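Side-chain contacts in cytochrome C-type biogenesis protein ccmF (Thermus thermophilus, PDB 6ZMQ), which binds heme b in the membrane and, as a cytochrome c heme lyase, probably takes part in attaching heme to apocytochrome c: residues T277-Q282 against L426-A431; A271-H276 against F292-L297; M420-L425 against F469-A474. One frame throughout, in Å; residues are numbered along the deposited sequence.

Contact 1 of 3, residues T277-Q282 against L426-A431; sequences TAFVQQ and LPWRRA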
# COMPACT_ATOMS: atom_id res chain seq x y z
N THR A 277 9.28 -15.91 2.03
CA THR A 277 9.69 -16.87 3.06
C THR A 277 8.50 -17.77 3.40
O THR A 277 8.73 -18.92 3.70
CB THR A 277 10.60 -16.18 4.07
OG1 THR A 277 9.81 -15.33 4.86
CG2 THR A 277 11.59 -15.30 3.37
N ALA A 278 7.29 -17.24 3.41
CA ALA A 278 6.11 -18.05 3.73
C ALA A 278 5.98 -19.08 2.64
O ALA A 278 5.82 -20.19 2.96
CB ALA A 278 4.88 -17.22 3.81
N PHE A 279 6.16 -18.69 1.40
CA PHE A 279 6.11 -19.69 0.33
C PHE A 279 7.16 -20.77 0.54
O PHE A 279 6.85 -21.92 0.36
CB PHE A 279 6.41 -18.99 -0.98
CG PHE A 279 6.67 -19.97 -2.07
CD1 PHE A 279 5.66 -20.73 -2.57
CD2 PHE A 279 7.95 -20.20 -2.51
CE1 PHE A 279 5.90 -21.68 -3.54
CE2 PHE A 279 8.19 -21.14 -3.48
CZ PHE A 279 7.17 -21.87 -4.00
N VAL A 280 8.38 -20.43 0.94
CA VAL A 280 9.41 -21.49 1.09
C VAL A 280 8.98 -22.50 2.13
O VAL A 280 9.01 -23.66 1.83
CB VAL A 280 10.77 -20.92 1.48
CG1 VAL A 280 11.70 -22.00 1.94
CG2 VAL A 280 11.38 -20.19 0.32
N GLN A 281 8.57 -22.06 3.30
CA GLN A 281 8.24 -23.06 4.30
C GLN A 281 6.92 -23.75 3.94
O GLN A 281 6.79 -24.96 4.18
CB GLN A 281 8.24 -22.50 5.73
CG GLN A 281 6.96 -22.06 6.27
CD GLN A 281 7.07 -21.50 7.68
OE1 GLN A 281 7.80 -20.55 7.91
NE2 GLN A 281 6.32 -22.08 8.62
N GLN A 282 6.03 -23.02 3.22
CA GLN A 282 4.80 -23.58 2.63
C GLN A 282 5.13 -24.75 1.72
O GLN A 282 4.39 -25.73 1.65
CB GLN A 282 4.02 -22.53 1.82
CG GLN A 282 3.14 -21.53 2.55
CD GLN A 282 2.60 -20.45 1.62
OE1 GLN A 282 2.30 -20.72 0.45
NE2 GLN A 282 2.52 -19.23 2.10
N LEU A 426 16.44 -22.39 -10.45
CA LEU A 426 17.28 -23.23 -9.62
C LEU A 426 16.45 -24.33 -8.97
O LEU A 426 15.28 -24.11 -8.63
CB LEU A 426 17.96 -22.40 -8.52
CG LEU A 426 18.99 -21.35 -8.94
CD1 LEU A 426 19.46 -20.54 -7.74
CD2 LEU A 426 20.17 -22.01 -9.62
N PRO A 427 17.00 -25.52 -8.82
CA PRO A 427 16.30 -26.58 -8.10
C PRO A 427 16.39 -26.39 -6.59
O PRO A 427 17.23 -25.64 -6.08
CB PRO A 427 17.03 -27.85 -8.54
CG PRO A 427 18.43 -27.37 -8.75
CD PRO A 427 18.26 -26.02 -9.41
N TRP A 428 15.50 -27.07 -5.88
CA TRP A 428 15.45 -27.00 -4.43
C TRP A 428 16.63 -27.74 -3.79
O TRP A 428 16.99 -28.84 -4.24
CB TRP A 428 14.15 -27.61 -3.91
CG TRP A 428 12.83 -26.91 -4.23
CD1 TRP A 428 11.81 -27.41 -4.98
CD2 TRP A 428 12.36 -25.64 -3.72
NE1 TRP A 428 10.75 -26.52 -5.01
CE2 TRP A 428 11.07 -25.43 -4.24
CE3 TRP A 428 12.92 -24.66 -2.91
CZ2 TRP A 428 10.33 -24.28 -3.97
CZ3 TRP A 428 12.18 -23.52 -2.63
CH2 TRP A 428 10.90 -23.34 -3.16
N ARG A 429 17.19 -27.13 -2.73
CA ARG A 429 18.31 -27.58 -1.86
C ARG A 429 19.44 -28.30 -2.61
O ARG A 429 19.73 -29.47 -2.38
CB ARG A 429 17.84 -28.43 -0.67
CG ARG A 429 18.79 -28.17 0.52
CD ARG A 429 18.23 -28.25 1.93
NE ARG A 429 19.34 -28.25 2.88
CZ ARG A 429 19.26 -28.53 4.18
NH1 ARG A 429 18.09 -28.86 4.72
NH2 ARG A 429 20.35 -28.49 4.94
N ARG A 430 20.09 -27.56 -3.50
CA ARG A 430 21.24 -28.06 -4.24
C ARG A 430 22.54 -27.68 -3.54
O ARG A 430 22.64 -26.62 -2.92
CB ARG A 430 21.21 -27.49 -5.65
CG ARG A 430 22.22 -28.03 -6.65
CD ARG A 430 22.09 -27.35 -8.00
NE ARG A 430 22.76 -26.05 -8.01
CZ ARG A 430 22.18 -24.87 -7.77
NH1 ARG A 430 20.88 -24.78 -7.55
NH2 ARG A 430 22.91 -23.77 -7.78
N ALA A 431 23.55 -28.56 -3.65
CA ALA A 431 24.87 -28.29 -3.09
C ALA A 431 25.56 -27.13 -3.80
O ALA A 431 25.94 -26.13 -3.17
CB ALA A 431 25.74 -29.55 -3.16
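With CG anti to the backbone N (chi1 167°), the Phe279 ring swings out from helix 266-284 toward the loop between helices 402-422 and 439-454. Trp428 of that loop, its CB already pointing toward the helix, has CG anti to the carbonyl carbon (chi1 -67°) and extends its six-membered ring to meet the phenyl. The meeting is rim to rim: Phe279 CE2 lies 3.5 Å from Trp428 CH2, at the edge of the indole and close to its plane. Phe279 CE2 is also 3.8 Å from Trp428 CZ2. The planes are inclined at 35°, and the centroids of the phenyl and the six-membered indole ring stand 5.9 Å apart, so neither ring covers the face of the other and this is not a stack. Large flat residues suit the place because each can carry a hydrophobic edge far from its own backbone and close the span between helix and loop. Leu366 packs against Phe279, which also touches the heme. The rims thus meet by apolar, van der Waals contact, while Arg362, in a cation-pi interaction with Trp428, and the heme-binding Arg502, packed on Phe279, probably make the surroundings polar and positively charged.

Contact 2 of 3, residues A271-H276 against F292-L297; sequences ATAFLH and FAFVTL. With HEM (protoporphyrin IX containing Fe), chain B.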
# COMPACT_ATOMS: atom_id res chain seq x y z
N ALA A 271 6.44 -7.17 3.76
CA ALA A 271 5.36 -8.05 3.32
C ALA A 271 5.68 -8.73 1.99
O ALA A 271 5.08 -9.77 1.68
CB ALA A 271 4.05 -7.28 3.22
N THR A 272 6.73 -8.31 1.33
CA THR A 272 7.17 -9.02 0.12
C THR A 272 8.18 -10.06 0.55
O THR A 272 8.08 -11.19 0.13
CB THR A 272 7.95 -8.11 -0.80
OG1 THR A 272 6.95 -7.15 -1.01
CG2 THR A 272 8.24 -8.76 -2.12
N ALA A 273 9.10 -9.70 1.41
CA ALA A 273 10.09 -10.68 1.86
C ALA A 273 9.37 -11.79 2.58
O ALA A 273 9.62 -12.96 2.38
CB ALA A 273 11.04 -9.98 2.77
N PHE A 274 8.40 -11.40 3.37
CA PHE A 274 7.62 -12.37 4.15
C PHE A 274 6.86 -13.29 3.21
O PHE A 274 6.87 -14.44 3.42
CB PHE A 274 6.69 -11.63 5.08
CG PHE A 274 5.63 -12.50 5.68
CD1 PHE A 274 5.98 -13.62 6.37
CD2 PHE A 274 4.31 -12.19 5.53
CE1 PHE A 274 4.99 -14.40 6.91
CE2 PHE A 274 3.33 -12.97 6.08
CZ PHE A 274 3.67 -14.08 6.77
N LEU A 275 6.31 -12.77 2.13
CA LEU A 275 5.54 -13.59 1.18
C LEU A 275 6.43 -14.72 0.63
O LEU A 275 6.01 -15.85 0.60
CB LEU A 275 5.09 -12.63 0.10
CG LEU A 275 3.92 -13.08 -0.74
CD1 LEU A 275 3.42 -11.95 -1.57
CD2 LEU A 275 4.35 -14.19 -1.63
N HIS A 276 7.62 -14.36 0.20
CA HIS A 276 8.59 -15.34 -0.31
C HIS A 276 9.01 -16.32 0.79
O HIS A 276 9.12 -17.46 0.47
CB HIS A 276 9.75 -14.61 -1.00
CG HIS A 276 9.41 -14.01 -2.31
ND1 HIS A 276 8.33 -13.23 -2.50
CD2 HIS A 276 10.01 -14.06 -3.50
CE1 HIS A 276 8.28 -12.85 -3.74
NE2 HIS A 276 9.27 -13.35 -4.37
N PHE A 292 8.62 -15.86 11.12
CA PHE A 292 8.14 -15.23 12.35
C PHE A 292 8.65 -13.79 12.45
O PHE A 292 7.86 -12.86 12.73
CB PHE A 292 8.61 -16.04 13.57
CG PHE A 292 7.88 -17.33 13.79
CD1 PHE A 292 6.50 -17.41 13.63
CD2 PHE A 292 8.56 -18.47 14.22
CE1 PHE A 292 5.81 -18.60 13.86
CE2 PHE A 292 7.89 -19.67 14.41
CZ PHE A 292 6.51 -19.73 14.24
N ALA A 293 9.95 -13.59 12.16
CA ALA A 293 10.55 -12.26 12.15
C ALA A 293 9.88 -11.34 11.13
O ALA A 293 9.51 -10.20 11.45
CB ALA A 293 12.05 -12.36 11.86
N PHE A 294 9.65 -11.84 9.91
CA PHE A 294 9.13 -11.00 8.84
C PHE A 294 7.66 -10.67 9.04
O PHE A 294 7.24 -9.56 8.71
CB PHE A 294 9.35 -11.65 7.48
CG PHE A 294 10.76 -11.51 6.96
CD1 PHE A 294 11.52 -10.40 7.30
CD2 PHE A 294 11.31 -12.46 6.12
CE1 PHE A 294 12.81 -10.25 6.83
CE2 PHE A 294 12.61 -12.32 5.64
CZ PHE A 294 13.36 -11.22 6.00
N VAL A 295 6.86 -11.60 9.58
CA VAL A 295 5.44 -11.27 9.77
C VAL A 295 5.27 -10.31 10.95
O VAL A 295 4.42 -9.41 10.90
CB VAL A 295 4.57 -12.54 9.92
CG1 VAL A 295 4.89 -13.33 11.15
CG2 VAL A 295 3.06 -12.20 9.83
N THR A 296 6.14 -10.40 11.98
CA THR A 296 6.07 -9.43 13.07
C THR A 296 6.49 -8.03 12.61
O THR A 296 5.77 -7.05 12.84
CB THR A 296 6.93 -9.89 14.25
OG1 THR A 296 6.53 -11.20 14.67
CG2 THR A 296 6.81 -8.91 15.41
N LEU A 297 7.60 -7.96 11.87
CA LEU A 297 8.13 -6.68 11.40
C LEU A 297 7.22 -6.05 10.35
O LEU A 297 6.95 -4.85 10.41
CB LEU A 297 9.54 -6.88 10.84
CG LEU A 297 10.63 -7.08 11.90
CD1 LEU A 297 11.94 -7.54 11.26
CD2 LEU A 297 10.84 -5.85 12.75
CHA HEM B . 5.94 -15.97 -6.16
CHB HEM B . 10.82 -15.76 -6.54
CHC HEM B . 10.63 -10.87 -6.09
CHD HEM B . 5.76 -11.16 -6.20
C1A HEM B . 7.29 -16.29 -6.29
C2A HEM B . 7.76 -17.63 -6.38
C3A HEM B . 9.12 -17.57 -6.48
C4A HEM B . 9.51 -16.22 -6.46
CMA HEM B . 10.06 -18.74 -6.60
CAA HEM B . 6.93 -18.89 -6.37
CBA HEM B . 6.28 -19.17 -7.74
CGA HEM B . 7.33 -19.42 -8.80
O1A HEM B . 7.41 -18.66 -9.79
O2A HEM B . 8.11 -20.39 -8.68
C1B HEM B . 11.16 -14.39 -6.42
C2B HEM B . 12.48 -13.93 -6.29
C3B HEM B . 12.45 -12.57 -6.16
C4B HEM B . 11.04 -12.20 -6.19
CMB HEM B . 13.72 -14.77 -6.30
CAB HEM B . 13.57 -11.65 -5.99
CBB HEM B . 13.85 -11.26 -4.58
C1C HEM B . 9.30 -10.53 -6.16
C2C HEM B . 8.81 -9.24 -6.34
C3C HEM B . 7.44 -9.35 -6.37
C4C HEM B . 7.08 -10.71 -6.22
CMC HEM B . 9.58 -7.95 -6.47
CAC HEM B . 6.51 -8.24 -6.53
CBC HEM B . 5.94 -7.94 -7.87
C1D HEM B . 5.36 -12.50 -6.14
C2D HEM B . 3.98 -12.97 -6.00
C3D HEM B . 4.02 -14.32 -5.99
C4D HEM B . 5.45 -14.67 -6.13
CMD HEM B . 2.75 -12.11 -5.89
CAD HEM B . 2.84 -15.27 -5.86
CBD HEM B . 2.82 -15.85 -4.44
CGD HEM B . 1.62 -16.71 -4.13
O1D HEM B . 1.71 -17.96 -4.07
O2D HEM B . 0.52 -16.18 -3.89
NA HEM B . 8.39 -15.46 -6.32
NB HEM B . 10.33 -13.33 -6.33
NC HEM B . 8.25 -11.41 -6.12
ND HEM B . 6.16 -13.55 -6.21
FE HEM B . 8.25 -13.44 -6.40
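Two CH-pi contacts of opposite sense join Ala273 and Phe274 to Phe294 and Val295. Ala273 CB sits over the centre of the Phe294 ring, 4.1 Å from its centroid, and the small methyl lets the ring lie close to the helix. In return Val295 CB lies over one face of Phe274, 3.8 Å from the centroid and displaced toward the rim. With chi1 at 167°, CG of Phe274 is anti to the backbone N, and its ring runs alongside Val295, whose branched side chain presents CG2 as well as CB to that face.

Aliphatic packing fills the space between these pairs: Phe274 CB meets Phe294 CB at 3.6 Å, where the backbones come nearest. The two segments belong to consecutive transmembrane helices, 266-284 and 288-307, which form a helical hairpin; their local axes approach to 8.6 Å at 150°, nearly antiparallel. An alanine in place of Phe274 would lose the aromatic face and is likely to open a gap beside Val295 and Trp219.

The hydrogen bonds stay within single helices. Thr296 OG1 bonds Phe292 O at 2.9 Å, reaching it from the opposite face to Thr296 N, so the hydroxyl is satisfied within its own helix. On the heme side of the hairpin, His276 NE2 binds the iron at 2.3 Å and His510 supplies the other axial nitrogen, so the metal bridges helix 266-284 to helix 501-525. His276 ND1, turned away from the iron, makes at most a weak bond, 3.3 Å long, to Thr272 O one turn earlier.

Contact 3 of 3, residues M420-L425 against F469-A474; sequences MGVGPL and FLYNAA. With HEM (protoporphyrin IX containing Fe), chain B.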
# COMPACT_ATOMS: atom_id res chain seq x y z
N MET A 420 15.30 -12.37 -8.91
CA MET A 420 13.97 -12.78 -9.36
C MET A 420 14.03 -13.61 -10.64
O MET A 420 13.28 -14.58 -10.80
CB MET A 420 13.12 -11.54 -9.53
CG MET A 420 11.83 -11.68 -10.27
SD MET A 420 11.05 -10.09 -10.55
CE MET A 420 11.76 -9.05 -9.27
N GLY A 421 14.91 -13.22 -11.56
CA GLY A 421 15.14 -14.05 -12.72
C GLY A 421 15.88 -15.33 -12.41
O GLY A 421 15.51 -16.40 -12.90
N VAL A 422 16.96 -15.25 -11.62
CA VAL A 422 17.82 -16.43 -11.49
C VAL A 422 17.24 -17.48 -10.53
O VAL A 422 17.55 -18.67 -10.64
CB VAL A 422 19.26 -16.00 -11.11
CG1 VAL A 422 19.39 -15.62 -9.64
CG2 VAL A 422 20.29 -17.08 -11.50
N GLY A 423 16.35 -17.09 -9.60
CA GLY A 423 15.93 -17.93 -8.50
C GLY A 423 15.05 -19.13 -8.82
O GLY A 423 15.40 -20.27 -8.48
N PRO A 424 13.89 -18.90 -9.45
CA PRO A 424 13.01 -20.03 -9.83
C PRO A 424 13.56 -20.98 -10.89
O PRO A 424 12.96 -22.04 -11.12
CB PRO A 424 11.75 -19.31 -10.34
CG PRO A 424 12.16 -17.83 -10.43
CD PRO A 424 13.07 -17.69 -9.29
N LEU A 425 14.68 -20.66 -11.54
CA LEU A 425 15.35 -21.55 -12.47
C LEU A 425 16.39 -22.43 -11.78
O LEU A 425 17.14 -23.14 -12.46
CB LEU A 425 16.02 -20.76 -13.59
CG LEU A 425 15.17 -20.32 -14.78
CD1 LEU A 425 16.08 -19.81 -15.89
CD2 LEU A 425 14.36 -21.50 -15.29
N PHE A 469 15.93 -5.97 -17.81
CA PHE A 469 14.59 -6.33 -18.27
C PHE A 469 14.63 -7.42 -19.34
O PHE A 469 13.75 -8.29 -19.37
CB PHE A 469 13.87 -5.10 -18.81
CG PHE A 469 12.55 -5.41 -19.48
CD1 PHE A 469 11.45 -5.77 -18.70
CD2 PHE A 469 12.42 -5.34 -20.87
CE1 PHE A 469 10.23 -6.06 -19.29
CE2 PHE A 469 11.21 -5.62 -21.49
CZ PHE A 469 10.10 -5.99 -20.69
N LEU A 470 15.61 -7.37 -20.25
CA LEU A 470 15.73 -8.39 -21.29
C LEU A 470 16.12 -9.74 -20.69
O LEU A 470 15.58 -10.78 -21.08
CB LEU A 470 16.72 -7.95 -22.36
CG LEU A 470 16.07 -7.18 -23.50
CD1 LEU A 470 17.03 -6.22 -24.17
CD2 LEU A 470 15.49 -8.15 -24.52
N TYR A 471 17.04 -9.72 -19.72
CA TYR A 471 17.37 -10.89 -18.91
C TYR A 471 16.15 -11.43 -18.17
O TYR A 471 15.97 -12.65 -18.06
CB TYR A 471 18.47 -10.47 -17.93
CG TYR A 471 18.52 -11.25 -16.64
CD1 TYR A 471 19.04 -12.53 -16.62
CD2 TYR A 471 18.02 -10.72 -15.45
CE1 TYR A 471 19.08 -13.27 -15.45
CE2 TYR A 471 18.04 -11.45 -14.29
CZ TYR A 471 18.58 -12.72 -14.29
OH TYR A 471 18.62 -13.45 -13.13
N ASN A 472 15.29 -10.53 -17.67
CA ASN A 472 14.12 -10.94 -16.90
C ASN A 472 13.06 -11.59 -17.78
O ASN A 472 12.48 -12.61 -17.41
CB ASN A 472 13.53 -9.75 -16.15
CG ASN A 472 14.04 -9.63 -14.72
OD1 ASN A 472 14.21 -10.63 -14.03
ND2 ASN A 472 14.26 -8.40 -14.27
N ALA A 473 12.79 -11.00 -18.95
CA ALA A 473 11.86 -11.61 -19.91
C ALA A 473 12.40 -12.94 -20.44
O ALA A 473 11.61 -13.87 -20.71
CB ALA A 473 11.58 -10.65 -21.06
N ALA A 474 13.73 -13.04 -20.57
CA ALA A 474 14.37 -14.32 -20.90
C ALA A 474 14.11 -15.37 -19.82
O ALA A 474 13.83 -16.53 -20.14
CB ALA A 474 15.87 -14.11 -21.09
CHA HEM B . 5.94 -15.97 -6.16
CHB HEM B . 10.82 -15.76 -6.54
CHC HEM B . 10.63 -10.87 -6.09
CHD HEM B . 5.76 -11.16 -6.20
C1A HEM B . 7.29 -16.29 -6.29
C2A HEM B . 7.76 -17.63 -6.38
C3A HEM B . 9.12 -17.57 -6.48
C4A HEM B . 9.51 -16.22 -6.46
CMA HEM B . 10.06 -18.74 -6.60
CAA HEM B . 6.93 -18.89 -6.37
CBA HEM B . 6.28 -19.17 -7.74
CGA HEM B . 7.33 -19.42 -8.80
O1A HEM B . 7.41 -18.66 -9.79
O2A HEM B . 8.11 -20.39 -8.68
C1B HEM B . 11.16 -14.39 -6.42
C2B HEM B . 12.48 -13.93 -6.29
C3B HEM B . 12.45 -12.57 -6.16
C4B HEM B . 11.04 -12.20 -6.19
CMB HEM B . 13.72 -14.77 -6.30
CAB HEM B . 13.57 -11.65 -5.99
CBB HEM B . 13.85 -11.26 -4.58
C1C HEM B . 9.30 -10.53 -6.16
C2C HEM B . 8.81 -9.24 -6.34
C3C HEM B . 7.44 -9.35 -6.37
C4C HEM B . 7.08 -10.71 -6.22
CMC HEM B . 9.58 -7.95 -6.47
CAC HEM B . 6.51 -8.24 -6.53
CBC HEM B . 5.94 -7.94 -7.87
C1D HEM B . 5.36 -12.50 -6.14
C2D HEM B . 3.98 -12.97 -6.00
C3D HEM B . 4.02 -14.32 -5.99
C4D HEM B . 5.45 -14.67 -6.13
CMD HEM B . 2.75 -12.11 -5.89
CAD HEM B . 2.84 -15.27 -5.86
CBD HEM B . 2.82 -15.85 -4.44
CGD HEM B . 1.62 -16.71 -4.13
O1D HEM B . 1.71 -17.96 -4.07
O2D HEM B . 0.52 -16.18 -3.89
NA HEM B . 8.39 -15.46 -6.32
NB HEM B . 10.33 -13.33 -6.33
NC HEM B . 8.25 -11.41 -6.12
ND HEM B . 6.16 -13.55 -6.21
FE HEM B . 8.25 -13.44 -6.40
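Gly421 and Tyr471 lie where transmembrane helices 402-422 and 460-484 pack together through a glycine, beside the heme pocket of CcmF. The backbones come close here, with the CA atoms of Gly421 and Asn472 5.3 Å apart. Glycine suits the place because a CB would point toward the other helix and would probably crowd the Tyr471 ring.

Tyr471 makes the largest single share of the contact. Its CG is anti to the backbone N (chi1 153°), which swings the ring over to the partner helix; there Tyr471 CZ lies 4.0 Å from Gly421 CA, in an oblique approach. The phenol oxygen reaches past the glycine to Val422, with Tyr471 OH 3.3 Å from Val422 CB. That oxygen is also near the Val422 amide, but the angle is too poor for a hydrogen bond. Its hydrogen bond is instead with Leu418 O, one turn before Val422 on helix 402-422, so a tyrosine serves here both as an apolar plate and as a polar tie between the two helices. Asn472 adds bulk against Gly421 and also packs on Ala514 of helix 501-525.

The heme-facing side of segment 420-425 is formed by Pro424 and Met420. Pro424 CD is 4.0 Å from the methine carbon CHB, and the flexible, unbranched Met420 lies along the porphyrin, also touching the iron ligand His510. Met420 CB packs 3.6 Å from the pyrrole carbon C3B, and the end of the chain curls back so that Met420 CE lies 3.7 Å from the heme methyl CMC.

How the contacts relate
Contacts 1 and 2 share helix 266-284, with centres about 16 Å apart, and they touch where Thr277 OG1 packs 3.5 Å from Phe294 CD2. Contact 3 continues directly into contact 1 along the chain, Leu425 leading to Leu426, although their centres are about 17 Å apart. Contacts 2 and 3 have centres about 23 Å apart and do not touch, their nearest atoms being about 7 Å apart; the heme lies between them. His276 and Phe279 approach the porphyrin from one side, Met420 and Pro424 from the other. Of the three, contact 1 alone joins the Cytochrome C assembly part of the chain to the CcmF C-terminal part; contact 2 lies within the former and contact 3 within the latter.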